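Local coordinates for protein chemotaxis transducer (Pseudomonas aeruginosa, PDB 6GCV) that serves as a chemotaxis receptor for nitrate, which its PilJ-type sensing domain binds directly, at residues M14-E19 and N73-G78; E19-A24 and L132-A137; R36-L41 and D101-P106. All coordinates share one frame; numbering follows the deposited sequence.

How the contacts relate
The chain folds into four helices, 18-42, 48-67, 80-103 and 112-137, and the contacts tie the first to later parts. Contact 1 joins the N-terminal segment and the start of helix 18-42 to the connection between helices 48-67 and 80-103, closing a loop of 53 residues. Contact 2 shares Glu-19 with it and pairs the same helix with the end of helix 112-137, closing 107 residues; the two contacts touch and cross along the chain. Contact 3, at the bundle's far end, its centre about 34 Å from that of contact 1, ties 36-41 of the first helix to 101-106 at the end of helix 80-103, closing 59 residues. It crosses contact 1 and nests within contact 2.

Contact 1 of 3, residues M14-E19 and N73-G78; sequences MSISPE and NVSRMG
Ile-16 and Ser-17, just ahead of helix 18-42, lie against the connection between helices 48-67 and 80-103. Ile-16 holds CG1 in the crowded position between backbone N and carbonyl carbon (chi1 66°). Its CB is 3.9 Å from Ser-75 OG, CG2 rests 3.6 Å from Met-77 CE, and CD1, at the tip, comes to 3.6 Å from Met-77 SD. The bend of the methionine at chi3 (76°) sets SD and CE across the two isoleucine branches, the side chains being roughly perpendicular. Ser-17 is the N-cap residue of the helix, its side chain capping a backbone N of the first turn. The same OG donates to Asn-73 O over 2.6 Å, approaching from above the carbonyl plane, and is also hydrogen-bonded to Thr-20 OG1; it thus serves both the helix end and the loop. The Asn-73 amide packs on Ser-17 CB, and a water that accepts from Glu-19 N at 3.0 Å donates to Asn-73 OD1. Glu-19 CB and CG both touch Asn-73 O. The chemistry is therefore divided: a polar end, where serine, water and a loop carbonyl engage the first turn of the helix, and an apolar end closed by isoleucine and methionine.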
loop_
_atom_site.group_PDB
_atom_site.type_symbol
_atom_site.label_atom_id
_atom_site.label_comp_id
_atom_site.label_asym_id
_atom_site.label_seq_id
_atom_site.Cartn_x
_atom_site.Cartn_y
_atom_site.Cartn_z
ATOM N N MET A 14 18.624 -9.547 11.295
ATOM C CA MET A 14 18.544 -8.233 10.587
ATOM C C MET A 14 19.517 -7.210 11.172
ATOM O O MET A 14 19.608 -7.052 12.390
ATOM C CB MET A 14 17.120 -7.673 10.631
ATOM C CG MET A 14 16.119 -8.427 9.771
ATOM S SD MET A 14 14.465 -7.703 9.811
ATOM C CE MET A 14 14.713 -6.173 8.914
ATOM N N SER A 15 20.240 -6.520 10.293
ATOM C CA SER A 15 21.190 -5.464 10.704
ATOM C C SER A 15 20.503 -4.091 10.838
ATOM O O SER A 15 20.966 -3.223 11.574
ATOM C CB SER A 15 22.373 -5.401 9.736
ATOM O OG SER A 15 21.938 -5.388 8.397
ATOM N N ILE A 16 19.388 -3.913 10.148
ATOM C CA ILE A 16 18.578 -2.702 10.309
ATOM C C ILE A 16 17.374 -3.021 11.188
ATOM O O ILE A 16 16.982 -4.183 11.318
ATOM C CB ILE A 16 18.127 -2.145 8.946
ATOM C CG1 ILE A 16 17.156 -3.115 8.251
ATOM C CG2 ILE A 16 19.351 -1.872 8.087
ATOM C CD1 ILE A 16 16.608 -2.630 6.938
ATOM N N SER A 17 16.750 -1.988 11.749
ATOM C CA SER A 17 15.577 -2.188 12.571
ATOM C C SER A 17 14.406 -2.662 11.727
ATOM O O SER A 17 14.290 -2.261 10.561
ATOM C CB SER A 17 15.178 -0.884 13.249
ATOM O OG SER A 17 14.761 0.045 12.278
ATOM N N PRO A 18 13.512 -3.462 12.323
ATOM C CA PRO A 18 12.295 -3.829 11.606
ATOM C C PRO A 18 11.512 -2.608 11.159
ATOM O O PRO A 18 10.881 -2.653 10.101
ATOM C CB PRO A 18 11.500 -4.629 12.642
ATOM C CG PRO A 18 12.533 -5.187 13.550
ATOM C CD PRO A 18 13.646 -4.168 13.611
ATOM N N GLU A 19 11.527 -1.538 11.962
ATOM C CA GLU A 19 10.792 -0.337 11.604
ATOM C C GLU A 19 11.315 0.272 10.291
ATOM O O GLU A 19 10.549 0.860 9.533
ATOM C CB GLU A 19 10.821 0.664 12.747
ATOM C CG GLU A 19 10.254 2.037 12.421
ATOM C CD GLU A 19 8.789 2.111 12.118
ATOM O OE1 GLU A 19 8.102 1.105 11.927
ATOM O OE2 GLU A 19 8.319 3.274 12.040
ATOM N N ASN A 73 13.410 5.363 14.789
ATOM C CA ASN A 73 14.071 4.070 14.629
ATOM C C ASN A 73 14.121 3.639 13.168
ATOM O O ASN A 73 13.855 2.455 12.845
ATOM C CB ASN A 73 13.436 2.996 15.517
ATOM C CG ASN A 73 14.319 1.796 15.723
ATOM O OD1 ASN A 73 13.824 0.716 16.049
ATOM N ND2 ASN A 73 15.624 1.954 15.505
ATOM N N VAL A 74 14.414 4.597 12.300
ATOM C CA VAL A 74 14.644 4.324 10.893
ATOM C C VAL A 74 16.120 4.512 10.618
ATOM O O VAL A 74 16.670 5.600 10.813
ATOM C CB VAL A 74 13.807 5.242 9.974
ATOM C CG1 VAL A 74 14.168 5.055 8.512
ATOM C CG2 VAL A 74 12.315 4.993 10.175
ATOM N N SER A 75 16.757 3.447 10.163
ATOM C CA SER A 75 18.187 3.434 9.825
ATOM C C SER A 75 18.444 4.050 8.442
ATOM O O SER A 75 17.702 3.780 7.509
ATOM C CB SER A 75 18.684 1.960 9.804
ATOM O OG SER A 75 18.294 1.219 10.976
ATOM N N ARG A 76 19.526 4.818 8.285
ATOM C CA ARG A 76 19.960 5.221 6.943
ATOM C C ARG A 76 20.748 4.036 6.414
ATOM O O ARG A 76 21.644 3.528 7.080
ATOM C CB ARG A 76 20.836 6.483 6.969
ATOM C CG ARG A 76 21.307 6.922 5.578
ATOM C CD ARG A 76 22.278 8.087 5.628
ATOM N NE ARG A 76 23.427 7.841 6.492
ATOM C CZ ARG A 76 24.551 7.230 6.121
ATOM N NH1 ARG A 76 24.724 6.785 4.879
ATOM N NH2 ARG A 76 25.523 7.071 7.013
ATOM N N MET A 77 20.461 3.607 5.190
ATOM C CA MET A 77 21.190 2.536 4.570
ATOM C C MET A 77 21.993 3.137 3.439
ATOM O O MET A 77 21.439 3.581 2.435
ATOM C CB MET A 77 20.261 1.442 4.076
ATOM C CG MET A 77 19.425 0.804 5.164
ATOM S SD MET A 77 18.412 -0.616 4.589
ATOM C CE MET A 77 19.684 -1.882 4.465
ATOM N N GLY A 78 23.304 3.194 3.643
ATOM C CA GLY A 78 24.204 3.915 2.747
ATOM C C GLY A 78 24.739 3.114 1.564
ATOM O O GLY A 78 25.461 3.652 0.748
HETATM O O HOH W 1 12.029 -1.485 14.920
#

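Contact 2 of 3, residues E19-A24 and L132-A137; sequences ETINVA and LMSARA
Helices 19-24 and 132-137 run antiparallel, their local axes 10.6 Å apart at closest approach and their directions 167° apart, with Ile-21 and Ser-134 the nearest pair of CA atoms. Met-133 contributes the largest share of the interface. Its CG is anti to the carbonyl carbon (chi1 -70°) and the chain continues extended through chi2, so that the side chain reaches across to the other helix before bending at chi3 (66°). The bend brings SD to 3.6 Å from Ala-24 CB and turns CE along the partner helix toward its N-terminal end, 3.6 Å from Thr-20 CG2. Two residues one helical turn apart are thereby touched by a single thioether, which lies roughly perpendicular to the threonine side chain. This is side-chain packing between the first and last helices of a four-helix bundle, the fold of the PilJ-type sensor domain, close to the end where the chain termini lie. Met-133 also meets Ile-82 of helix 80-103 and Leu-65 of helix 48-67, so the other three helices all meet it. Ile-21 and Met-133 lie side by side, pointing opposite ways: Ile-21 CD1 reaches Met-133 CB at 3.8 Å and lies 3.9 Å from Ser-134 OG, whose own hydrogen bond, a weak one, goes back to Val-130 O. Thr-20 turns only its methyl to this interface, CG2 being anti to the backbone N, while OG1 turns back to the N-cap serine and bonds with Ser-75 N. On helix 19-24, Asn-22 ND2 donates to the syn lone pair of Glu-19 OE1 over 3.1 Å, and Asn-22 OD1 accepts from Arg-28 of the second subunit.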
loop_
_atom_site.group_PDB
_atom_site.type_symbol
_atom_site.label_atom_id
_atom_site.label_comp_id
_atom_site.label_asym_id
_atom_site.label_seq_id
_atom_site.Cartn_x
_atom_site.Cartn_y
_atom_site.Cartn_z
ATOM N N GLU A 19 11.527 -1.538 11.962
ATOM C CA GLU A 19 10.792 -0.337 11.604
ATOM C C GLU A 19 11.315 0.272 10.291
ATOM O O GLU A 19 10.549 0.860 9.533
ATOM C CB GLU A 19 10.821 0.664 12.747
ATOM C CG GLU A 19 10.254 2.037 12.421
ATOM C CD GLU A 19 8.789 2.111 12.118
ATOM O OE1 GLU A 19 8.102 1.105 11.927
ATOM O OE2 GLU A 19 8.319 3.274 12.040
ATOM N N THR A 20 12.616 0.123 10.006
ATOM C CA THR A 20 13.153 0.637 8.737
ATOM C C THR A 20 12.445 -0.034 7.543
ATOM O O THR A 20 12.021 0.623 6.587
ATOM C CB THR A 20 14.674 0.428 8.645
ATOM O OG1 THR A 20 15.301 1.033 9.783
ATOM C CG2 THR A 20 15.252 0.992 7.391
ATOM N N ILE A 21 12.319 -1.356 7.620
ATOM C CA ILE A 21 11.663 -2.126 6.569
ATOM C C ILE A 21 10.147 -1.827 6.534
ATOM O O ILE A 21 9.544 -1.749 5.468
ATOM C CB ILE A 21 11.962 -3.638 6.698
ATOM C CG1 ILE A 21 13.462 -3.920 6.583
ATOM C CG2 ILE A 21 11.182 -4.447 5.669
ATOM C CD1 ILE A 21 14.082 -3.508 5.273
ATOM N N ASN A 22 9.547 -1.649 7.704
ATOM C CA ASN A 22 8.138 -1.270 7.785
ATOM C C ASN A 22 7.851 0.043 7.070
ATOM O O ASN A 22 6.902 0.148 6.285
ATOM C CB ASN A 22 7.664 -1.189 9.229
ATOM C CG ASN A 22 6.196 -0.887 9.337
ATOM O OD1 ASN A 22 5.389 -1.530 8.667
ATOM N ND2 ASN A 22 5.836 0.112 10.125
ATOM N N VAL A 23 8.692 1.048 7.331
ATOM C CA VAL A 23 8.512 2.359 6.742
ATOM C C VAL A 23 8.685 2.298 5.222
ATOM O O VAL A 23 7.895 2.889 4.474
ATOM C CB VAL A 23 9.448 3.370 7.423
ATOM C CG1 VAL A 23 9.617 4.638 6.631
ATOM C CG2 VAL A 23 8.949 3.675 8.822
ATOM N N ALA A 24 9.697 1.566 4.769
ATOM C CA ALA A 24 9.886 1.427 3.329
ATOM C C ALA A 24 8.683 0.689 2.681
ATOM O O ALA A 24 8.196 1.078 1.632
ATOM C CB ALA A 24 11.200 0.710 3.044
ATOM N N LEU A 132 15.694 -4.533 -2.242
ATOM C CA LEU A 132 17.133 -4.275 -2.061
ATOM C C LEU A 132 17.483 -4.099 -0.586
ATOM O O LEU A 132 18.537 -4.565 -0.109
ATOM C CB LEU A 132 17.549 -3.032 -2.839
ATOM C CG LEU A 132 17.516 -3.155 -4.355
ATOM C CD1 LEU A 132 17.741 -1.768 -4.945
ATOM C CD2 LEU A 132 18.567 -4.107 -4.876
ATOM N N MET A 133 16.628 -3.384 0.131
ATOM C CA MET A 133 16.842 -3.172 1.578
ATOM C C MET A 133 16.830 -4.483 2.334
ATOM O O MET A 133 17.714 -4.731 3.156
ATOM C CB MET A 133 15.816 -2.212 2.148
ATOM C CG MET A 133 16.010 -0.782 1.665
ATOM S SD MET A 133 14.645 0.306 2.149
ATOM C CE MET A 133 14.832 0.331 3.921
ATOM N N SER A 134 15.868 -5.343 2.006
ATOM C CA SER A 134 15.757 -6.622 2.685
ATOM C C SER A 134 16.924 -7.535 2.353
ATOM O O SER A 134 17.416 -8.245 3.207
ATOM C CB SER A 134 14.441 -7.297 2.324
ATOM O OG SER A 134 13.411 -6.579 2.913
ATOM N N ALA A 135 17.376 -7.501 1.107
ATOM C CA ALA A 135 18.506 -8.333 0.712
ATOM C C ALA A 135 19.751 -8.006 1.554
ATOM O O ALA A 135 20.441 -8.840 1.952
ATOM C CB ALA A 135 18.815 -8.165 -0.765
ATOM N N ARG A 136 19.906 -6.660 1.728
ATOM C CA ARG A 136 21.106 -6.226 2.485
ATOM C C ARG A 136 20.933 -6.524 3.967
ATOM O O ARG A 136 21.874 -6.935 4.629
ATOM C CB ARG A 136 21.318 -4.718 2.292
ATOM C CG ARG A 136 22.441 -4.079 3.092
ATOM C CD ARG A 136 23.747 -4.848 3.095
ATOM N NE ARG A 136 24.755 -4.049 3.770
ATOM C CZ ARG A 136 24.963 -4.075 5.075
ATOM N NH1 ARG A 136 24.279 -4.922 5.827
ATOM N NH2 ARG A 136 25.886 -3.291 5.611
ATOM N N ALA A 137 19.729 -6.312 4.484
ATOM C CA ALA A 137 19.470 -6.457 5.911
ATOM C C ALA A 137 19.414 -7.910 6.383
ATOM O O ALA A 137 19.803 -8.206 7.483
ATOM C CB ALA A 137 18.170 -5.749 6.260
#

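Contact 3 of 3, residues R36-L41 and D101-P106. With NA (sodium ion), chain E; ACT (acetate ion), chain G.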
loop_
_atom_site.group_PDB
_atom_site.type_symbol
_atom_site.label_atom_id
_atom_site.label_comp_id
_atom_site.label_asym_id
_atom_site.label_seq_id
_atom_site.Cartn_x
_atom_site.Cartn_y
_atom_site.Cartn_z
ATOM N N ARG A 36 -5.938 6.827 -4.797
ATOM C CA ARG A 36 -7.350 6.727 -4.547
ATOM C C ARG A 36 -7.958 8.028 -4.042
ATOM O O ARG A 36 -9.036 8.418 -4.455
ATOM C CB ARG A 36 -7.711 5.475 -3.817
ATOM C CG ARG A 36 -7.308 5.283 -2.458
ATOM C CD ARG A 36 -8.417 5.588 -1.472
ATOM N NE ARG A 36 -8.019 5.169 -0.144
ATOM C CZ ARG A 36 -8.556 5.564 1.004
ATOM N NH1 ARG A 36 -9.309 6.649 1.050
ATOM N NH2 ARG A 36 -8.083 4.986 2.130
ATOM N N GLU A 37 -7.249 8.708 -3.148
ATOM C CA GLU A 37 -7.747 9.991 -2.640
ATOM C C GLU A 37 -7.849 11.031 -3.774
ATOM O O GLU A 37 -8.821 11.827 -3.793
ATOM C CB GLU A 37 -6.829 10.477 -1.527
ATOM C CG GLU A 37 -6.968 9.658 -0.270
ATOM C CD GLU A 37 -5.888 9.863 0.766
ATOM O OE1 GLU A 37 -4.784 10.285 0.400
ATOM O OE2 GLU A 37 -6.113 9.553 1.974
ATOM N N ALA A 38 -6.849 11.078 -4.653
ATOM C CA ALA A 38 -6.901 12.037 -5.767
ATOM C C ALA A 38 -8.039 11.737 -6.720
ATOM O O ALA A 38 -8.709 12.655 -7.213
ATOM C CB ALA A 38 -5.570 12.056 -6.479
ATOM N N LEU A 39 -8.256 10.445 -7.016
ATOM C CA LEU A 39 -9.360 10.070 -7.900
ATOM C C LEU A 39 -10.723 10.395 -7.263
ATOM O O LEU A 39 -11.658 10.827 -7.954
ATOM C CB LEU A 39 -9.277 8.580 -8.256
ATOM C CG LEU A 39 -8.056 8.220 -9.127
ATOM C CD1 LEU A 39 -7.850 6.714 -9.073
ATOM C CD2 LEU A 39 -8.212 8.674 -10.542
ATOM N N GLN A 40 -10.837 10.221 -5.964
ATOM C CA GLN A 40 -12.070 10.578 -5.283
ATOM C C GLN A 40 -12.348 12.110 -5.331
ATOM O O GLN A 40 -13.481 12.547 -5.499
ATOM C CB GLN A 40 -12.062 10.054 -3.871
ATOM C CG GLN A 40 -13.424 10.139 -3.211
ATOM C CD GLN A 40 -13.529 9.214 -2.019
ATOM O OE1 GLN A 40 -12.906 8.146 -1.986
ATOM N NE2 GLN A 40 -14.309 9.611 -1.030
ATOM N N LEU A 41 -11.283 12.882 -5.190
ATOM C CA LEU A 41 -11.366 14.330 -5.414
ATOM C C LEU A 41 -11.788 14.622 -6.856
ATOM O O LEU A 41 -12.628 15.523 -7.088
ATOM C CB LEU A 41 -10.031 15.015 -5.083
ATOM C CG LEU A 41 -9.777 15.165 -3.573
ATOM C CD1 LEU A 41 -8.314 15.294 -3.217
ATOM C CD2 LEU A 41 -10.553 16.388 -3.032
ATOM N N ASP A 101 -1.731 16.183 -8.144
ATOM C CA ASP A 101 -2.293 17.498 -7.996
ATOM C C ASP A 101 -3.249 17.834 -9.136
ATOM O O ASP A 101 -4.248 18.474 -8.918
ATOM C CB ASP A 101 -1.125 18.502 -7.982
ATOM C CG ASP A 101 -1.552 19.943 -7.764
ATOM O OD1 ASP A 101 -2.754 20.245 -7.567
ATOM O OD2 ASP A 101 -0.639 20.794 -7.786
ATOM N N GLN A 102 -2.905 17.412 -10.350
ATOM C CA GLN A 102 -3.759 17.640 -11.518
ATOM C C GLN A 102 -4.999 16.730 -11.492
ATOM O O GLN A 102 -6.109 17.186 -11.738
ATOM C CB GLN A 102 -2.981 17.405 -12.791
ATOM C CG GLN A 102 -1.865 18.419 -12.996
ATOM C CD GLN A 102 -2.370 19.841 -12.987
ATOM O OE1 GLN A 102 -1.879 20.688 -12.219
ATOM N NE2 GLN A 102 -3.333 20.128 -13.833
ATOM N N VAL A 103 -4.806 15.449 -11.200
ATOM C CA VAL A 103 -5.918 14.509 -11.130
ATOM C C VAL A 103 -6.964 14.965 -10.168
ATOM O O VAL A 103 -8.163 14.867 -10.432
ATOM C CB VAL A 103 -5.409 13.098 -10.775
ATOM C CG1 VAL A 103 -6.566 12.154 -10.410
ATOM C CG2 VAL A 103 -4.604 12.544 -11.950
ATOM N N ALA A 104 -6.528 15.475 -9.021
ATOM C CA ALA A 104 -7.438 15.861 -7.950
ATOM C C ALA A 104 -8.328 17.079 -8.266
ATOM O O ALA A 104 -9.240 17.358 -7.496
ATOM C CB ALA A 104 -6.642 16.106 -6.683
ATOM N N GLN A 105 -8.018 17.809 -9.331
ATOM C CA GLN A 105 -8.791 18.971 -9.745
ATOM C C GLN A 105 -9.866 18.529 -10.752
ATOM O O GLN A 105 -9.532 18.128 -11.861
ATOM C CB GLN A 105 -7.884 19.996 -10.403
ATOM C CG GLN A 105 -6.859 20.607 -9.483
ATOM C CD GLN A 105 -5.915 21.514 -10.207
ATOM O OE1 GLN A 105 -6.341 22.437 -10.872
ATOM N NE2 GLN A 105 -4.653 21.302 -10.038
ATOM N N PRO A 106 -11.152 18.588 -10.373
ATOM C CA PRO A 106 -12.170 18.041 -11.268
ATOM C C PRO A 106 -12.186 18.581 -12.668
ATOM O O PRO A 106 -12.583 17.875 -13.582
ATOM C CB PRO A 106 -13.473 18.305 -10.523
ATOM C CG PRO A 106 -13.058 18.287 -9.082
ATOM C CD PRO A 106 -11.720 18.984 -9.079
HETATM NA NA NA E . -10.053 12.363 -1.173
HETATM C C ACT G . -8.870 8.902 3.812
HETATM O O ACT G . -9.894 8.178 4.027
HETATM O OXT ACT G . -8.535 9.242 2.621
HETATM C CH3 ACT G . -7.899 9.178 4.919
HETATM O O HOH W 2 -10.338 10.530 0.947
#
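Ala-38 and Ala-104 bring the two backbones within 4.4 Å, CA to CA, and Ala-104 CA makes a CA-H...O contact to Ala-38 O. Leu-41 CB faces Ala-104 CB, and chi1 (-76°, CG anti to the carbonyl carbon) and chi2 together bring CD1 to the same methyl. Val-103 holds CG1 anti to the backbone N (chi1 168°), which carries that methyl to 3.9 Å from Leu-39 CD2; the Leu-39 tip returns to the contact although its CB points away. Pro-106 CG comes to 3.4 Å from Leu-41 O. The first helix of the four-helix bundle is thus fitted to the end of helix 80-103 at the pole remote from the termini. Here Glu-37 O binds a sodium ion at 2.9 Å; Asp-47 also belongs to the site, and a water on the ion donates to OXT of an acetate, probably from the crystallisation liquor. Glu-37, extended beyond CG, brings OE2 to 2.5 Å from this OXT, so one acid group probably keeps a proton; OE2 is also salt-bridged to Lys-33. Arg-36, with CG in the crowded position and a bend at chi2 (99°), swings NH1 into a weak hydrogen bond with acetate O, while NH2 reaches Gln-32 and Thr-120 of the second subunit.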